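Local coordinates for beta-d-glucoside glucohydrolase (Hypocrea jecorina, PDB 3ZZ1), which probably hydrolyses terminal, non-reducing beta-D-glucosyl residues with release of beta-D-glucose, a step in cellulose breakdown, at residues L25-S33 against W267-N276. Numbering follows the deposited sequence.
Sequences LQDKVGIVS and WGPALTNAVN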
loop_
_atom_site.group_PDB
_atom_site.type_symbol
_atom_site.label_atom_id
_atom_site.label_comp_id
_atom_site.label_asym_id
_atom_site.label_seq_id
_atom_site.Cartn_x
_atom_site.Cartn_y
_atom_site.Cartn_z
ATOM N N LEU A 25 7.776 -35.600 13.903
ATOM C CA LEU A 25 7.855 -34.313 14.596
ATOM C C LEU A 25 8.983 -33.414 14.075
ATOM O O LEU A 25 8.785 -32.204 13.914
ATOM C CB LEU A 25 7.953 -34.498 16.118
ATOM C CG LEU A 25 7.988 -33.248 17.018
ATOM C CD1 LEU A 25 6.814 -32.295 16.770
ATOM C CD2 LEU A 25 8.043 -33.640 18.488
ATOM N N GLN A 26 10.151 -33.998 13.805
ATOM C CA GLN A 26 11.283 -33.218 13.307
ATOM C C GLN A 26 10.982 -32.602 11.940
ATOM O O GLN A 26 11.302 -31.434 11.693
ATOM C CB GLN A 26 12.574 -34.042 13.276
ATOM C CG GLN A 26 13.845 -33.186 13.103
ATOM C CD GLN A 26 13.914 -31.987 14.069
ATOM O OE1 GLN A 26 13.727 -32.126 15.283
ATOM N NE2 GLN A 26 14.193 -30.805 13.519
ATOM N N ASP A 27 10.361 -33.392 11.065
ATOM C CA ASP A 27 9.855 -32.894 9.792
ATOM C C ASP A 27 9.029 -31.632 10.017
ATOM O O ASP A 27 9.283 -30.597 9.405
ATOM C CB ASP A 27 8.973 -33.945 9.114
ATOM C CG ASP A 27 9.757 -35.119 8.570
ATOM O OD1 ASP A 27 10.853 -34.911 8.010
ATOM O OD2 ASP A 27 9.253 -36.254 8.682
ATOM N N LYS A 28 8.059 -31.737 10.923
ATOM C CA LYS A 28 7.082 -30.683 11.192
ATOM C C LYS A 28 7.723 -29.447 11.806
ATOM O O LYS A 28 7.378 -28.316 11.446
ATOM C CB LYS A 28 5.973 -31.222 12.106
ATOM C CG LYS A 28 5.096 -32.280 11.451
ATOM C CD LYS A 28 4.347 -33.102 12.489
ATOM C CE LYS A 28 3.654 -34.287 11.850
ATOM N NZ LYS A 28 2.762 -34.983 12.811
ATOM N N VAL A 29 8.654 -29.670 12.732
ATOM C CA VAL A 29 9.381 -28.587 13.394
ATOM C C VAL A 29 10.262 -27.837 12.391
ATOM O O VAL A 29 10.395 -26.619 12.468
ATOM C CB VAL A 29 10.192 -29.099 14.617
ATOM C CG1 VAL A 29 11.183 -28.056 15.108
ATOM C CG2 VAL A 29 9.246 -29.494 15.750
ATOM N N GLY A 30 10.836 -28.569 11.442
ATOM C CA GLY A 30 11.655 -27.974 10.384
ATOM C C GLY A 30 10.852 -27.108 9.422
ATOM O O GLY A 30 11.364 -26.116 8.897
ATOM N N ILE A 31 9.595 -27.485 9.197
ATOM C CA ILE A 31 8.692 -26.745 8.312
ATOM C C ILE A 31 8.260 -25.395 8.909
ATOM O O ILE A 31 8.115 -24.406 8.182
ATOM C CB ILE A 31 7.455 -27.615 7.919
ATOM C CG1 ILE A 31 7.900 -28.796 7.038
ATOM C CG2 ILE A 31 6.386 -26.782 7.193
ATOM C CD1 ILE A 31 6.797 -29.784 6.683
ATOM N N VAL A 32 8.079 -25.355 10.227
ATOM C CA VAL A 32 7.568 -24.163 10.905
ATOM C C VAL A 32 8.661 -23.254 11.481
ATOM O O VAL A 32 8.375 -22.129 11.891
ATOM C CB VAL A 32 6.553 -24.531 12.027
ATOM C CG1 VAL A 32 5.490 -25.487 11.492
ATOM C CG2 VAL A 32 7.258 -25.133 13.228
ATOM N N SER A 33 9.902 -23.740 11.507
ATOM C CA SER A 33 11.001 -23.012 12.136
ATOM C C SER A 33 12.012 -22.517 11.108
ATOM O O SER A 33 12.615 -23.316 10.386
ATOM C CB SER A 33 11.709 -23.891 13.174
ATOM O OG SER A 33 10.782 -24.537 14.025
ATOM N N TRP A 267 11.689 -21.351 18.546
ATOM C CA TRP A 267 11.210 -22.625 18.043
ATOM C C TRP A 267 12.409 -23.517 17.711
ATOM O O TRP A 267 13.400 -23.493 18.443
ATOM C CB TRP A 267 10.224 -22.422 16.887
ATOM C CG TRP A 267 8.839 -22.029 17.371
ATOM C CD1 TRP A 267 8.452 -21.799 18.669
ATOM C CD2 TRP A 267 7.676 -21.791 16.565
ATOM N NE1 TRP A 267 7.126 -21.457 18.716
ATOM C CE2 TRP A 267 6.622 -21.446 17.442
ATOM C CE3 TRP A 267 7.419 -21.852 15.188
ATOM C CZ2 TRP A 267 5.337 -21.146 16.985
ATOM C CZ3 TRP A 267 6.138 -21.558 14.735
ATOM C CH2 TRP A 267 5.115 -21.210 15.631
ATOM N N GLY A 268 12.337 -24.299 16.641
ATOM C CA GLY A 268 13.377 -25.286 16.369
ATOM C C GLY A 268 13.466 -26.271 17.529
ATOM O O GLY A 268 12.446 -26.824 17.943
ATOM N N PRO A 269 14.678 -26.471 18.088
ATOM C CA PRO A 269 14.836 -27.412 19.203
ATOM C C PRO A 269 13.948 -27.071 20.402
ATOM O O PRO A 269 13.436 -27.979 21.061
ATOM C CB PRO A 269 16.321 -27.282 19.571
ATOM C CG PRO A 269 16.976 -26.763 18.328
ATOM C CD PRO A 269 15.958 -25.830 17.729
ATOM N N ALA A 270 13.752 -25.779 20.668
ATOM C CA ALA A 270 12.888 -25.340 21.763
ATOM C C ALA A 270 11.419 -25.714 21.536
ATOM O O ALA A 270 10.715 -26.055 22.491
ATOM C CB ALA A 270 13.039 -23.849 22.011
ATOM N N LEU A 271 10.966 -25.671 20.279
ATOM C CA LEU A 271 9.616 -26.128 19.944
ATOM C C LEU A 271 9.501 -27.644 20.101
ATOM O O LEU A 271 8.522 -28.142 20.663
ATOM C CB LEU A 271 9.194 -25.702 18.531
ATOM C CG LEU A 271 7.767 -26.083 18.102
ATOM C CD1 LEU A 271 6.700 -25.468 19.006
ATOM C CD2 LEU A 271 7.509 -25.699 16.653
ATOM N N THR A 272 10.500 -28.367 19.600
ATOM C CA THR A 272 10.606 -29.810 19.836
ATOM C C THR A 272 10.489 -30.111 21.334
ATOM O O THR A 272 9.721 -30.984 21.732
ATOM C CB THR A 272 11.919 -30.388 19.237
ATOM O OG1 THR A 272 11.866 -30.298 17.808
ATOM C CG2 THR A 272 12.125 -31.852 19.637
ATOM N N ASN A 273 11.229 -29.355 22.150
ATOM C CA ASN A 273 11.195 -29.497 23.606
ATOM C C ASN A 273 9.840 -29.157 24.225
ATOM O O ASN A 273 9.403 -29.825 25.165
ATOM C CB ASN A 273 12.299 -28.660 24.260
ATOM C CG ASN A 273 13.696 -29.199 23.973
ATOM O OD1 ASN A 273 13.860 -30.345 23.546
ATOM N ND2 ASN A 273 14.710 -28.369 24.205
ATOM N N ALA A 274 9.181 -28.127 23.696
ATOM C CA ALA A 274 7.862 -27.708 24.185
ATOM C C ALA A 274 6.755 -28.725 23.870
ATOM O O ALA A 274 5.813 -28.879 24.645
ATOM C CB ALA A 274 7.497 -26.326 23.642
ATOM N N VAL A 275 6.878 -29.412 22.738
ATOM C CA VAL A 275 5.946 -30.479 22.370
ATOM C C VAL A 275 6.179 -31.724 23.240
ATOM O O VAL A 275 5.226 -32.314 23.761
ATOM C CB VAL A 275 6.035 -30.819 20.856
ATOM C CG1 VAL A 275 5.188 -32.029 20.510
ATOM C CG2 VAL A 275 5.599 -29.621 20.011
ATOM N N ASN A 276 7.445 -32.102 23.409
ATOM C CA ASN A 276 7.815 -33.257 24.239
ATOM C C ASN A 276 7.493 -33.094 25.718
ATOM O O ASN A 276 7.205 -34.084 26.399
ATOM C CB ASN A 276 9.296 -33.596 24.072
ATOM C CG ASN A 276 9.604 -34.189 22.718
ATOM O OD1 ASN A 276 8.723 -34.729 22.047
ATOM N ND2 ASN A 276 10.862 -34.092 22.305
#
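A helix-helix packing at the periphery of the TIM-barrel-like domain of this family 3 glycoside hydrolase sets Ser33, just past helix 25-32, against Gly268, the N-cap residue of helix 269-276. The two axes come within 9.7 Å at 132° between their N-to-C directions, so the helices run obliquely antiparallel. Where they converge, Ser33 OG works in two directions: it donates to Val29 O in the last turn of helix 25-32 at 2.6 Å, and accepts a hydrogen bond from Gly268 N at 3.1 Å with a moderately bent N-H...O angle of 147°. Chi1 of -47° turns OG back beside the serine's own backbone N, within reach of that carbonyl one turn earlier. An alanine here would probably leave Gly268 N without this acceptor and take from Val29 O its short side-chain donor. Gly268 has a positive phi, which favours glycine, and a CB there would run into Pro269 CD. Beside this polar link, Val32 fills the angle between Trp267 and Leu271: its CG2 presses on Leu271 CD2 at 3.5 Å, tight for two methyls, while its carbonyl O meets the indole at the ring edge, in plane. Leu271 CD2 also sits over one face of that ring, near the rim, and the indole NE1 is hydrogen-bonded to Thr243 O. Further along, Val29 puts both methyls round Thr272 OG1, with CG2 at 3.4 Å. At the splayed far end Leu25 and Val275 meet tip to tip, Leu25 CD2 lying 3.9 Å from Val275 CG1. Helix 282-298 backs both partners, receiving Lys28 in a salt bridge to Asp286 and touching Val32 and Trp267. Van der Waals contacts of two short helices and the turn leading into one of them, closed at one end by a serine-to-backbone hydrogen bond, make this peripheral helical packing on the outside of the TIM-barrel-like N-terminal domain.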